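Local coordinates for protein putative acetamidase/formamidase (Yersinia enterocolitica subsp. palearctica serotype O:3, PDB 5UBU) that probably hydrolyses carbon-nitrogen bonds other than peptide bonds in linear amides, and binds two neighbouring sodium ions, at residues K167-T172 against D220-Q225; R61-G66 against A234-S239; R15-G20 against K244-K249. All blocks are in the same frame, centred on the assembly; numbering follows the deposited sequence.

Overall arrangement
Interactions 1 and 2 meet at the metal site, and interaction 3 lies apart. The centres of interactions 1 and 2 are about 9 Å apart. Both supply ligands to one sodium ion: D220 and H222 come from interaction 1, E236 from interaction 2. D220 also reaches the second sodium, which N193, D195 and a water also bind. Strands 214-222 and 236-237 are antiparallel neighbours in one sheet, and A223 N lies 3.0 Å from V235 O, a probable hydrogen bond. Interaction 3 sits about 24 Å from interaction 1 and about 30 Å from interaction 2, centre to centre. The chain links it to interaction 2, because strand 239-248 follows strand 236-237 directly.

Interaction 1 of 3, residues K167-T172 against D220-Q225; sequences KPHIGT and DAHACQ. With NA (sodium ion), chain G; NA (sodium ion), chain H.
An antiparallel strand pair next to the two-sodium site joins H169 and I170 to A221 and H222. H169 and H222 form the hydrogen-bonded pair. H169 N gives to H222 O at 3.0 Å, and H222 N returns a bond to H169 O at 2.9 Å. I170 and A221 form the adjacent non-hydrogen-bonded pair, with their side chains on the other face from the two histidines. G171 N then bonds to D220 O at the corner of the chain.

The imidazole of H169 crosses that of H222 obliquely, with planes 74° apart. H222 CB sits over one face of the H169 ring in a CH-pi contact, 3.7 Å from its centroid. The chi1 of H169 (63°) places CG between the backbone N and the carbonyl carbon, with the ring beneath H222 CB. H169 NE2 also bonds to Q225 OE1 at 3.1 Å. The acceptor lies in the ring plane, but the donor stands 63° out of the amide plane. The other end of the amide, NE2, hydrogen-bonds to D195 O.

H169-I170 and D220-H222 lie on neighbouring strands, 169-175 and 214-222, of one mixed sheet in this acetamidase/formamidase family protein. H222 turns its NE2 to one sodium at 2.3 Å. D220 OD1 binds the same ion, and D220 OD2 bridges, at 2.2 Å from the second sodium and a longer 2.9 Å from the first. E236 adds to the first ion, while N193, D195 and a water bind the second. T172 packs OG1 and CG2 against D220 CB, and T172 OG1 is hydrogen-bonded to Q87 NE2.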
ATOM      1  N   LYS B 167      13.791 -22.299 -18.249  1.00 49.84           N
ATOM      2  CA  LYS B 167      14.347 -20.943 -18.176  1.00 52.23           C
ATOM      3  C   LYS B 167      14.819 -20.742 -16.741  1.00 47.98           C
ATOM      4  O   LYS B 167      14.146 -20.091 -15.947  1.00 48.93           O
ATOM      5  CB  LYS B 167      13.278 -19.906 -18.528  1.00 56.23           C
ATOM      6  CG  LYS B 167      12.746 -19.982 -19.955  1.00 61.60           C
ATOM      7  CD  LYS B 167      13.751 -19.516 -21.008  1.00 68.60           C
ATOM      8  CE  LYS B 167      13.954 -18.007 -20.941  1.00 74.54           C
ATOM      9  NZ  LYS B 167      12.666 -17.264 -21.159  1.00 77.36           N
ATOM     10  N   PRO B 168      15.978 -21.305 -16.398  1.00 56.88           N
ATOM     11  CA  PRO B 168      16.443 -21.187 -15.029  1.00 54.86           C
ATOM     12  C   PRO B 168      16.963 -19.802 -14.647  1.00 51.96           C
ATOM     13  O   PRO B 168      17.363 -19.020 -15.513  1.00 51.62           O
ATOM     14  CB  PRO B 168      17.582 -22.201 -14.972  1.00 55.56           C
ATOM     15  CG  PRO B 168      18.161 -22.138 -16.343  1.00 56.51           C
ATOM     16  CD  PRO B 168      16.974 -21.976 -17.251  1.00 57.07           C
ATOM     17  N   HIS B 169      16.917 -19.515 -13.349  1.00 49.47           N
ATOM     18  CA  HIS B 169      17.412 -18.254 -12.800  1.00 47.90           C
ATOM     19  C   HIS B 169      17.573 -18.399 -11.300  1.00 46.49           C
ATOM     20  O   HIS B 169      16.980 -19.285 -10.680  1.00 46.09           O
ATOM     21  CB  HIS B 169      16.473 -17.091 -13.101  1.00 47.70           C
ATOM     22  CG  HIS B 169      15.122 -17.232 -12.482  1.00 47.99           C
ATOM     23  ND1 HIS B 169      14.103 -17.935 -13.090  1.00 48.66           N
ATOM     24  CD2 HIS B 169      14.613 -16.756 -11.320  1.00 47.50           C
ATOM     25  CE1 HIS B 169      13.029 -17.899 -12.326  1.00 48.25           C
ATOM     26  NE2 HIS B 169      13.307 -17.187 -11.246  1.00 47.41           N
ATOM     27  N   ILE B 170      18.379 -17.515 -10.729  1.00 45.17           N
ATOM     28  CA  ILE B 170      18.647 -17.500  -9.301  1.00 44.27           C
ATOM     29  C   ILE B 170      17.650 -16.599  -8.583  1.00 43.10           C
ATOM     30  O   ILE B 170      17.459 -15.446  -8.945  1.00 42.87           O
ATOM     31  CB  ILE B 170      20.094 -17.033  -9.032  1.00 44.23           C
ATOM     32  CG1 ILE B 170      21.099 -18.072  -9.560  1.00 44.74           C
ATOM     33  CG2 ILE B 170      20.334 -16.789  -7.548  1.00 43.98           C
ATOM     34  CD1 ILE B 170      21.049 -19.416  -8.856  1.00 45.10           C
ATOM     35  N   GLY B 171      17.018 -17.150  -7.558  1.00 42.65           N
ATOM     36  CA  GLY B 171      16.042 -16.422  -6.765  1.00 42.00           C
ATOM     37  C   GLY B 171      16.701 -15.552  -5.715  1.00 41.40           C
ATOM     38  O   GLY B 171      16.262 -14.431  -5.490  1.00 41.12           O
ATOM     39  N   THR B 172      17.744 -16.073  -5.070  1.00 41.35           N
ATOM     40  CA  THR B 172      18.471 -15.337  -4.031  1.00 41.38           C
ATOM     41  C   THR B 172      19.940 -15.121  -4.379  1.00 41.25           C
ATOM     42  O   THR B 172      20.728 -16.054  -4.357  1.00 41.70           O
ATOM     43  CB  THR B 172      18.426 -16.052  -2.656  1.00 41.96           C
ATOM     44  OG1 THR B 172      19.041 -17.343  -2.757  1.00 42.97           O
ATOM     45  CG2 THR B 172      16.993 -16.206  -2.155  1.00 41.88           C
ATOM     46  N   ASP B 220      18.608 -20.769  -4.003  1.00 45.63           N
ATOM     47  CA  ASP B 220      17.222 -20.768  -4.484  1.00 46.11           C
ATOM     48  C   ASP B 220      17.119 -20.712  -6.017  1.00 45.22           C
ATOM     49  O   ASP B 220      16.629 -19.745  -6.595  1.00 44.57           O
ATOM     50  CB  ASP B 220      16.461 -19.607  -3.814  1.00 46.76           C
ATOM     51  CG  ASP B 220      14.967 -19.577  -4.154  1.00 47.97           C
ATOM     52  OD1 ASP B 220      14.330 -20.629  -4.407  1.00 50.50           O
ATOM     53  OD2 ASP B 220      14.429 -18.463  -4.124  1.00 49.88           O
ATOM     54  N   ALA B 221      17.599 -21.761  -6.668  1.00 45.18           N
ATOM     55  CA  ALA B 221      17.529 -21.841  -8.115  1.00 45.14           C
ATOM     56  C   ALA B 221      16.094 -22.181  -8.533  1.00 45.00           C
ATOM     57  O   ALA B 221      15.414 -22.961  -7.854  1.00 44.82           O
ATOM     58  CB  ALA B 221      18.491 -22.900  -8.626  1.00 45.96           C
ATOM     59  N   HIS B 222      15.629 -21.563  -9.622  1.00 45.00           N
ATOM     60  CA  HIS B 222      14.291 -21.827 -10.160  1.00 45.43           C
ATOM     61  C   HIS B 222      14.410 -22.337 -11.582  1.00 45.58           C
ATOM     62  O   HIS B 222      15.173 -21.792 -12.363  1.00 45.22           O
ATOM     63  CB  HIS B 222      13.403 -20.581 -10.218  1.00 45.42           C
ATOM     64  CG  HIS B 222      13.080 -19.984  -8.894  1.00 45.54           C
ATOM     65  ND1 HIS B 222      12.911 -18.632  -8.721  1.00 45.25           N
ATOM     66  CD2 HIS B 222      12.941 -20.543  -7.670  1.00 46.49           C
ATOM     67  CE1 HIS B 222      12.626 -18.388  -7.453  1.00 45.57           C
ATOM     68  NE2 HIS B 222      12.649 -19.529  -6.791  1.00 47.02           N
ATOM     69  N   ALA B 223      13.652 -23.377 -11.918  1.00 46.20           N
ATOM     70  CA  ALA B 223      13.663 -23.930 -13.279  1.00 46.84           C
ATOM     71  C   ALA B 223      12.857 -23.036 -14.215  1.00 46.46           C
ATOM     72  O   ALA B 223      13.029 -23.082 -15.425  1.00 46.89           O
ATOM     73  CB  ALA B 223      13.106 -25.345 -13.287  1.00 48.04           C
ATOM     74  N   CYS B 224      11.966 -22.244 -13.626  1.00 45.68           N
ATOM     75  CA  CYS B 224      11.111 -21.301 -14.346  1.00 45.44           C
ATOM     76  C   CYS B 224      10.368 -20.486 -13.303  1.00 44.57           C
ATOM     77  O   CYS B 224      10.359 -20.870 -12.140  1.00 44.34           O
ATOM     78  CB  CYS B 224      10.116 -22.052 -15.239  1.00 46.63           C
ATOM     79  SG  CYS B 224       9.177 -23.335 -14.367  1.00 47.35           S
ATOM     80  N   GLN B 225       9.769 -19.363 -13.701  1.00 44.12           N
ATOM     81  CA  GLN B 225       8.988 -18.531 -12.774  1.00 43.23           C
ATOM     82  C   GLN B 225       8.149 -17.490 -13.491  1.00 43.05           C
ATOM     83  O   GLN B 225       8.615 -16.844 -14.433  1.00 42.85           O
ATOM     84  CB  GLN B 225       9.879 -17.794 -11.762  1.00 42.40           C
ATOM     85  CG  GLN B 225       9.112 -16.933 -10.753  1.00 41.82           C
ATOM     86  CD  GLN B 225      10.001 -16.039  -9.933  1.00 40.95           C
ATOM     87  OE1 GLN B 225      10.974 -16.485  -9.334  1.00 41.03           O
ATOM     88  NE2 GLN B 225       9.651 -14.769  -9.882  1.00 40.40           N
TER
HETATM   89 NA    NA G 401      12.134 -20.152  -4.604  1.00 22.46          NA
HETATM   90 NA    NA H 402      12.688 -17.149  -3.701  1.00 26.09          NA
HETATM   91  O   HOH W   1       9.997 -17.087  -2.591  0.50 15.81           O

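Interaction 2 of 3, residues R61-G66 against A234-S239; sequences RDAFEG and AVEFAS. With NA (sodium ion), chain G.
A63 and F64 press on the side chain of E236, a sodium ligand, and this is the tightly packed part of the contact. A63 CB lies 3.5 Å from E236 OE2. F64 meets the E236 methylenes obliquely with CE2 and CZ, F64 CE2 being 3.8 Å from E236 CG. The two side chains cross at about a right angle, and ring and carboxylate planes are 81° apart. E236 bends at chi2 (-63°), and its carboxylate grips the sodium with both oxygens. E236 OE1 and OE2 are each 2.2 Å from the ion, which D220 and H222 also bind. A234 N bonds to E236 OE1 from above the carboxylate plane. D62 CB rests on the backbone of F237. Water 4 sits beside this packed part, between A63 N, from which it weakly accepts, and E236 OE2, 2.9 Å away.

The side toward R61 is looser. No direct hydrogen bond links the two segments. Water 2 donates to F237 O and, weakly, to R61 O. R61 CB leaves its backbone away from the strand. R61 forms a salt bridge with E65, R61 NH2 lying 3.0 Å from E65 OE1; a second salt bridge joins R61 to E30.

The loop contains a type I beta turn from D62 to E65, with E65 N bonded to D62 O. D62 OD1 accepts a nearly straight bond from G66 N at 2.9 Å and a weak one from F64 N, which ties the turn together. A63 CB and the F64 ring flank the E236 side chain, and the sodium probably offsets some of the charge gathered by E236 and D220.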
ATOM      1  N   ARG B  61      21.245 -25.962  -3.143  1.00 47.94           N
ATOM      2  CA  ARG B  61      20.174 -26.786  -2.608  1.00 48.58           C
ATOM      3  C   ARG B  61      18.856 -26.066  -2.888  1.00 48.24           C
ATOM      4  O   ARG B  61      18.832 -24.844  -3.024  1.00 47.21           O
ATOM      5  CB  ARG B  61      20.355 -27.023  -1.108  1.00 48.81           C
ATOM      6  CG  ARG B  61      21.464 -27.996  -0.795  1.00 49.66           C
ATOM      7  CD  ARG B  61      21.559 -28.269   0.704  1.00 50.51           C
ATOM      8  NE  ARG B  61      22.542 -29.321   0.987  1.00 52.32           N
ATOM      9  CZ  ARG B  61      22.901 -29.728   2.204  1.00 52.52           C
ATOM     10  NH1 ARG B  61      23.807 -30.688   2.338  1.00 52.63           N
ATOM     11  NH2 ARG B  61      22.375 -29.176   3.292  1.00 52.73           N
ATOM     12  N   ASP B  62      17.759 -26.825  -2.968  1.00 49.47           N
ATOM     13  CA  ASP B  62      16.465 -26.221  -3.253  1.00 49.43           C
ATOM     14  C   ASP B  62      15.998 -25.360  -2.074  1.00 47.61           C
ATOM     15  O   ASP B  62      16.582 -25.402  -0.997  1.00 47.23           O
ATOM     16  CB  ASP B  62      15.414 -27.277  -3.680  1.00 51.76           C
ATOM     17  CG  ASP B  62      14.930 -28.184  -2.528  1.00 53.83           C
ATOM     18  OD1 ASP B  62      15.087 -27.828  -1.341  1.00 54.94           O
ATOM     19  OD2 ASP B  62      14.324 -29.255  -2.814  1.00 54.70           O
ATOM     20  N   ALA B  63      14.939 -24.595  -2.292  1.00 45.87           N
ATOM     21  CA  ALA B  63      14.388 -23.710  -1.266  1.00 45.50           C
ATOM     22  C   ALA B  63      13.962 -24.393   0.040  1.00 45.98           C
ATOM     23  O   ALA B  63      13.897 -23.734   1.083  1.00 45.61           O
ATOM     24  CB  ALA B  63      13.210 -22.948  -1.836  1.00 45.76           C
ATOM     25  N   PHE B  64      13.689 -25.692  -0.013  1.00 46.66           N
ATOM     26  CA  PHE B  64      13.245 -26.447   1.166  1.00 46.82           C
ATOM     27  C   PHE B  64      14.367 -27.288   1.784  1.00 46.85           C
ATOM     28  O   PHE B  64      14.140 -28.025   2.742  1.00 46.29           O
ATOM     29  CB  PHE B  64      12.069 -27.357   0.768  1.00 47.86           C
ATOM     30  CG  PHE B  64      11.060 -26.677  -0.124  1.00 47.10           C
ATOM     31  CD1 PHE B  64      10.267 -25.641   0.374  1.00 46.32           C
ATOM     32  CD2 PHE B  64      10.912 -27.053  -1.461  1.00 46.41           C
ATOM     33  CE1 PHE B  64       9.344 -25.000  -0.445  1.00 45.30           C
ATOM     34  CE2 PHE B  64       9.995 -26.411  -2.271  1.00 45.76           C
ATOM     35  CZ  PHE B  64       9.211 -25.382  -1.768  1.00 45.11           C
ATOM     36  N   GLU B  65      15.575 -27.133   1.246  1.00 47.38           N
ATOM     37  CA  GLU B  65      16.772 -27.878   1.666  1.00 48.68           C
ATOM     38  C   GLU B  65      16.489 -29.390   1.657  1.00 49.66           C
ATOM     39  O   GLU B  65      16.813 -30.106   2.596  1.00 50.06           O
ATOM     40  CB  GLU B  65      17.313 -27.371   3.020  1.00 48.97           C
ATOM     41  CG  GLU B  65      18.764 -27.777   3.269  1.00 50.32           C
ATOM     42  CD  GLU B  65      19.409 -27.154   4.495  1.00 50.60           C
ATOM     43  OE1 GLU B  65      20.663 -27.080   4.516  1.00 49.85           O
ATOM     44  OE2 GLU B  65      18.684 -26.730   5.420  1.00 51.23           O
ATOM     45  N   GLY B  66      15.858 -29.844   0.572  1.00 49.80           N
ATOM     46  CA  GLY B  66      15.507 -31.246   0.371  1.00 50.73           C
ATOM     47  C   GLY B  66      14.478 -31.855   1.317  1.00 51.60           C
ATOM     48  O   GLY B  66      14.267 -33.073   1.300  1.00 53.48           O
ATOM     49  N   ALA B 234       8.144 -21.010  -7.082  1.00 43.93           N
ATOM     50  CA  ALA B 234       8.347 -21.267  -8.492  1.00 44.69           C
ATOM     51  C   ALA B 234       8.624 -22.767  -8.542  1.00 46.08           C
ATOM     52  O   ALA B 234       8.136 -23.502  -7.682  1.00 46.74           O
ATOM     53  CB  ALA B 234       9.540 -20.475  -8.989  1.00 44.13           C
ATOM     54  N   VAL B 235       9.347 -23.234  -9.558  1.00 46.92           N
ATOM     55  CA  VAL B 235       9.731 -24.646  -9.616  1.00 48.18           C
ATOM     56  C   VAL B 235      11.113 -24.653  -8.964  1.00 47.95           C
ATOM     57  O   VAL B 235      12.117 -24.391  -9.610  1.00 47.57           O
ATOM     58  CB  VAL B 235       9.735 -25.229 -11.049  1.00 49.09           C
ATOM     59  CG1 VAL B 235      10.344 -26.626 -11.061  1.00 50.05           C
ATOM     60  CG2 VAL B 235       8.314 -25.255 -11.608  1.00 49.64           C
ATOM     61  N   GLU B 236      11.125 -24.933  -7.662  1.00 48.38           N
ATOM     62  CA  GLU B 236      12.340 -24.950  -6.855  1.00 48.73           C
ATOM     63  C   GLU B 236      13.169 -26.204  -7.128  1.00 49.38           C
ATOM     64  O   GLU B 236      12.626 -27.322  -7.107  1.00 50.47           O
ATOM     65  CB  GLU B 236      11.957 -24.968  -5.373  1.00 49.75           C
ATOM     66  CG  GLU B 236      10.930 -23.931  -4.933  1.00 50.00           C
ATOM     67  CD  GLU B 236      11.392 -22.503  -5.097  1.00 49.93           C
ATOM     68  OE1 GLU B 236      10.511 -21.609  -5.118  1.00 51.73           O
ATOM     69  OE2 GLU B 236      12.616 -22.265  -5.200  1.00 51.15           O
ATOM     70  N   PHE B 237      14.476 -26.045  -7.349  1.00 48.70           N
ATOM     71  CA  PHE B 237      15.330 -27.213  -7.608  1.00 49.21           C
ATOM     72  C   PHE B 237      16.788 -27.005  -7.180  1.00 48.49           C
ATOM     73  O   PHE B 237      17.238 -25.884  -6.965  1.00 46.98           O
ATOM     74  CB  PHE B 237      15.241 -27.647  -9.094  1.00 49.79           C
ATOM     75  CG  PHE B 237      16.067 -26.814 -10.051  1.00 49.40           C
ATOM     76  CD1 PHE B 237      15.833 -25.466 -10.218  1.00 48.49           C
ATOM     77  CD2 PHE B 237      17.035 -27.411 -10.848  1.00 50.23           C
ATOM     78  CE1 PHE B 237      16.591 -24.716 -11.116  1.00 48.18           C
ATOM     79  CE2 PHE B 237      17.781 -26.658 -11.757  1.00 49.91           C
ATOM     80  CZ  PHE B 237      17.549 -25.312 -11.890  1.00 48.83           C
ATOM     81  N   ALA B 238      17.488 -28.128  -7.026  1.00 49.29           N
ATOM     82  CA  ALA B 238      18.889 -28.161  -6.672  1.00 49.06           C
ATOM     83  C   ALA B 238      19.629 -28.027  -8.004  1.00 49.09           C
ATOM     84  O   ALA B 238      19.281 -28.720  -8.966  1.00 49.30           O
ATOM     85  CB  ALA B 238      19.228 -29.469  -5.981  1.00 50.07           C
ATOM     86  N   SER B 239      20.638 -27.152  -8.062  1.00 48.69           N
ATOM     87  CA  SER B 239      21.361 -26.906  -9.317  1.00 48.92           C
ATOM     88  C   SER B 239      22.867 -26.835  -9.230  1.00 48.99           C
ATOM     89  O   SER B 239      23.443 -26.753  -8.148  1.00 49.09           O
ATOM     90  CB  SER B 239      20.933 -25.552  -9.890  1.00 48.01           C
ATOM     91  OG  SER B 239      21.480 -24.482  -9.123  1.00 47.06           O
TER
HETATM   92 NA    NA G 401      12.134 -20.152  -4.604  1.00 22.46          NA
HETATM   93  O   HOH W   2      18.882 -24.460  -5.625  1.00 32.56           O
HETATM   94  O   HOH W   3      13.542 -29.758  -5.318  1.00 41.52           O
HETATM   95  O   HOH W   4      15.184 -23.606  -4.802  1.00 29.37           O

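Interaction 3 of 3, residues R15-G20 against K244-K249; sequences RGVGAG and KVDLIK
G18 N bonds to D246 OD1 where a type I beta turn, G16 to A19, lies over strand 239-248 of the large mixed sheet. The turn follows helix 11-15. D246 CG is anti to the backbone N (chi1 -155°), and the carboxylate stands beneath the turn. D246 OD1 takes G18 N on its syn lone pair at 2.9 Å. On its anti lone pair D246 OD1 takes L247 N at 2.7 Å, so two backbone donors share one oxygen.

V17 CG2 lies beside D246 OD1. V17 N bonds to L247 O at 3.0 Å, a nearly straight bond of 167°. The V17 methyls part: CG2 packs on L247 CB, and V17 CG1 touches K249 CG at 3.8 Å. The K249 chain bends at chi2 and chi3, and its NZ forms a salt bridge with D100.

R15 lies across I248 at about a right angle. The R15 chain bends at chi3 (65°), and the guanidinium also makes a cation-pi contact with W251. I248 CG2 sits over one guanidinium face, offset toward its rim, 3.9 Å from R15 NE.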
ATOM      1  N   ARG B  15      35.023  -2.253 -16.673  1.00 59.60           N
ATOM      2  CA  ARG B  15      35.493  -1.704 -15.396  1.00 59.51           C
ATOM      3  C   ARG B  15      35.949  -2.733 -14.371  1.00 57.93           C
ATOM      4  O   ARG B  15      36.530  -2.362 -13.354  1.00 58.21           O
ATOM      5  CB  ARG B  15      34.405  -0.829 -14.786  1.00 59.48           C
ATOM      6  CG  ARG B  15      33.989   0.347 -15.659  1.00 61.10           C
ATOM      7  CD  ARG B  15      32.925   1.173 -14.966  1.00 61.46           C
ATOM      8  NE  ARG B  15      33.434   1.808 -13.751  1.00 62.98           N
ATOM      9  CZ  ARG B  15      32.698   2.525 -12.904  1.00 63.44           C
ATOM     10  NH1 ARG B  15      33.268   3.067 -11.827  1.00 64.34           N
ATOM     11  NH2 ARG B  15      31.393   2.699 -13.126  1.00 63.12           N
ATOM     12  N   GLY B  16      35.691  -4.014 -14.625  1.00 57.03           N
ATOM     13  CA  GLY B  16      36.108  -5.073 -13.703  1.00 56.76           C
ATOM     14  C   GLY B  16      37.619  -5.203 -13.674  1.00 58.77           C
ATOM     15  O   GLY B  16      38.272  -5.250 -14.729  1.00 59.21           O
ATOM     16  N   VAL B  17      38.179  -5.250 -12.467  1.00 59.29           N
ATOM     17  CA  VAL B  17      39.633  -5.356 -12.295  1.00 62.01           C
ATOM     18  C   VAL B  17      40.194  -6.707 -12.749  1.00 62.19           C
ATOM     19  O   VAL B  17      41.365  -6.796 -13.130  1.00 63.38           O
ATOM     20  CB  VAL B  17      40.082  -5.069 -10.835  1.00 62.93           C
ATOM     21  CG1 VAL B  17      39.701  -3.653 -10.432  1.00 64.23           C
ATOM     22  CG2 VAL B  17      39.516  -6.082  -9.843  1.00 60.95           C
ATOM     23  N   GLY B  18      39.352  -7.742 -12.713  1.00 60.48           N
ATOM     24  CA  GLY B  18      39.758  -9.091 -13.095  1.00 60.76           C
ATOM     25  C   GLY B  18      39.665  -9.409 -14.586  1.00 61.43           C
ATOM     26  O   GLY B  18      39.978 -10.531 -14.995  1.00 63.33           O
ATOM     27  N   ALA B  19      39.234  -8.434 -15.395  1.00 60.67           N
ATOM     28  CA  ALA B  19      39.130  -8.634 -16.820  1.00 60.34           C
ATOM     29  C   ALA B  19      40.523  -9.002 -17.371  1.00 62.97           C
ATOM     30  O   ALA B  19      41.573  -8.404 -17.039  1.00 65.38           O
ATOM     31  CB  ALA B  19      38.592  -7.409 -17.527  1.00 60.54           C
ATOM     32  N   GLY B  20      40.531 -10.034 -18.177  1.00 62.71           N
ATOM     33  CA  GLY B  20      41.784 -10.509 -18.807  1.00 64.56           C
ATOM     34  C   GLY B  20      42.508 -11.632 -18.084  1.00 65.09           C
ATOM     35  O   GLY B  20      43.370 -12.281 -18.682  1.00 66.87           O
ATOM     36  N   LYS B 244      30.721 -16.203 -12.761  1.00 48.05           N
ATOM     37  CA  LYS B 244      32.010 -15.526 -12.908  1.00 48.74           C
ATOM     38  C   LYS B 244      31.799 -14.263 -12.067  1.00 47.76           C
ATOM     39  O   LYS B 244      30.883 -13.484 -12.324  1.00 47.20           O
ATOM     40  CB  LYS B 244      32.320 -15.170 -14.373  1.00 49.94           C
ATOM     41  CG  LYS B 244      33.795 -15.134 -14.758  1.00 51.38           C
ATOM     42  CD  LYS B 244      34.185 -14.096 -15.807  1.00 52.42           C
ATOM     43  CE  LYS B 244      35.550 -14.377 -16.437  1.00 53.91           C
ATOM     44  NZ  LYS B 244      36.147 -13.159 -17.050  1.00 54.56           N
ATOM     45  N   VAL B 245      32.623 -14.082 -11.047  1.00 47.69           N
ATOM     46  CA  VAL B 245      32.500 -12.949 -10.139  1.00 47.17           C
ATOM     47  C   VAL B 245      33.662 -11.992 -10.350  1.00 47.89           C
ATOM     48  O   VAL B 245      34.818 -12.420 -10.338  1.00 48.89           O
ATOM     49  CB  VAL B 245      32.502 -13.444  -8.678  1.00 46.88           C
ATOM     50  CG1 VAL B 245      32.337 -12.279  -7.702  1.00 46.72           C
ATOM     51  CG2 VAL B 245      31.406 -14.488  -8.478  1.00 46.28           C
ATOM     52  N   ASP B 246      33.368 -10.708 -10.549  1.00 47.72           N
ATOM     53  CA  ASP B 246      34.420  -9.722 -10.754  1.00 48.70           C
ATOM     54  C   ASP B 246      34.119  -8.545  -9.813  1.00 48.62           C
ATOM     55  O   ASP B 246      33.092  -8.544  -9.118  1.00 47.33           O
ATOM     56  CB  ASP B 246      34.524  -9.328 -12.231  1.00 49.09           C
ATOM     57  CG  ASP B 246      35.940  -8.809 -12.626  1.00 50.26           C
ATOM     58  OD1 ASP B 246      36.653  -8.216 -11.782  1.00 50.54           O
ATOM     59  OD2 ASP B 246      36.336  -8.995 -13.810  1.00 50.79           O
ATOM     60  N   LEU B 247      35.031  -7.572  -9.765  1.00 49.70           N
ATOM     61  CA  LEU B 247      34.911  -6.438  -8.863  1.00 50.19           C
ATOM     62  C   LEU B 247      35.112  -5.110  -9.570  1.00 51.52           C
ATOM     63  O   LEU B 247      36.092  -4.932 -10.291  1.00 52.53           O
ATOM     64  CB  LEU B 247      35.980  -6.579  -7.784  1.00 50.59           C
ATOM     65  CG  LEU B 247      36.065  -5.538  -6.667  1.00 50.85           C
ATOM     66  CD1 LEU B 247      34.823  -5.593  -5.801  1.00 49.98           C
ATOM     67  CD2 LEU B 247      37.300  -5.788  -5.831  1.00 51.72           C
ATOM     68  N   ILE B 248      34.173  -4.185  -9.356  1.00 50.51           N
ATOM     69  CA  ILE B 248      34.229  -2.835  -9.919  1.00 51.58           C
ATOM     70  C   ILE B 248      34.505  -1.920  -8.735  1.00 52.08           C
ATOM     71  O   ILE B 248      33.756  -1.894  -7.766  1.00 50.35           O
ATOM     72  CB  ILE B 248      32.924  -2.431 -10.638  1.00 50.14           C
ATOM     73  CG1 ILE B 248      32.684  -3.335 -11.856  1.00 50.70           C
ATOM     74  CG2 ILE B 248      33.006  -0.975 -11.085  1.00 50.75           C
ATOM     75  CD1 ILE B 248      31.285  -3.242 -12.425  1.00 49.25           C
ATOM     76  N   LYS B 249      35.589  -1.167  -8.824  1.00 55.73           N
ATOM     77  CA  LYS B 249      36.002  -0.293  -7.740  1.00 56.84           C
ATOM     78  C   LYS B 249      35.309   1.053  -7.724  1.00 56.90           C
ATOM     79  O   LYS B 249      35.086   1.662  -8.766  1.00 57.19           O
ATOM     80  CB  LYS B 249      37.511  -0.043  -7.824  1.00 59.49           C
ATOM     81  CG  LYS B 249      38.386  -1.295  -7.794  1.00 61.28           C
ATOM     82  CD  LYS B 249      38.313  -2.103  -6.502  1.00 60.72           C
ATOM     83  CE  LYS B 249      38.868  -1.342  -5.300  1.00 61.59           C
ATOM     84  NZ  LYS B 249      38.870  -2.171  -4.071  1.00 61.47           N
TER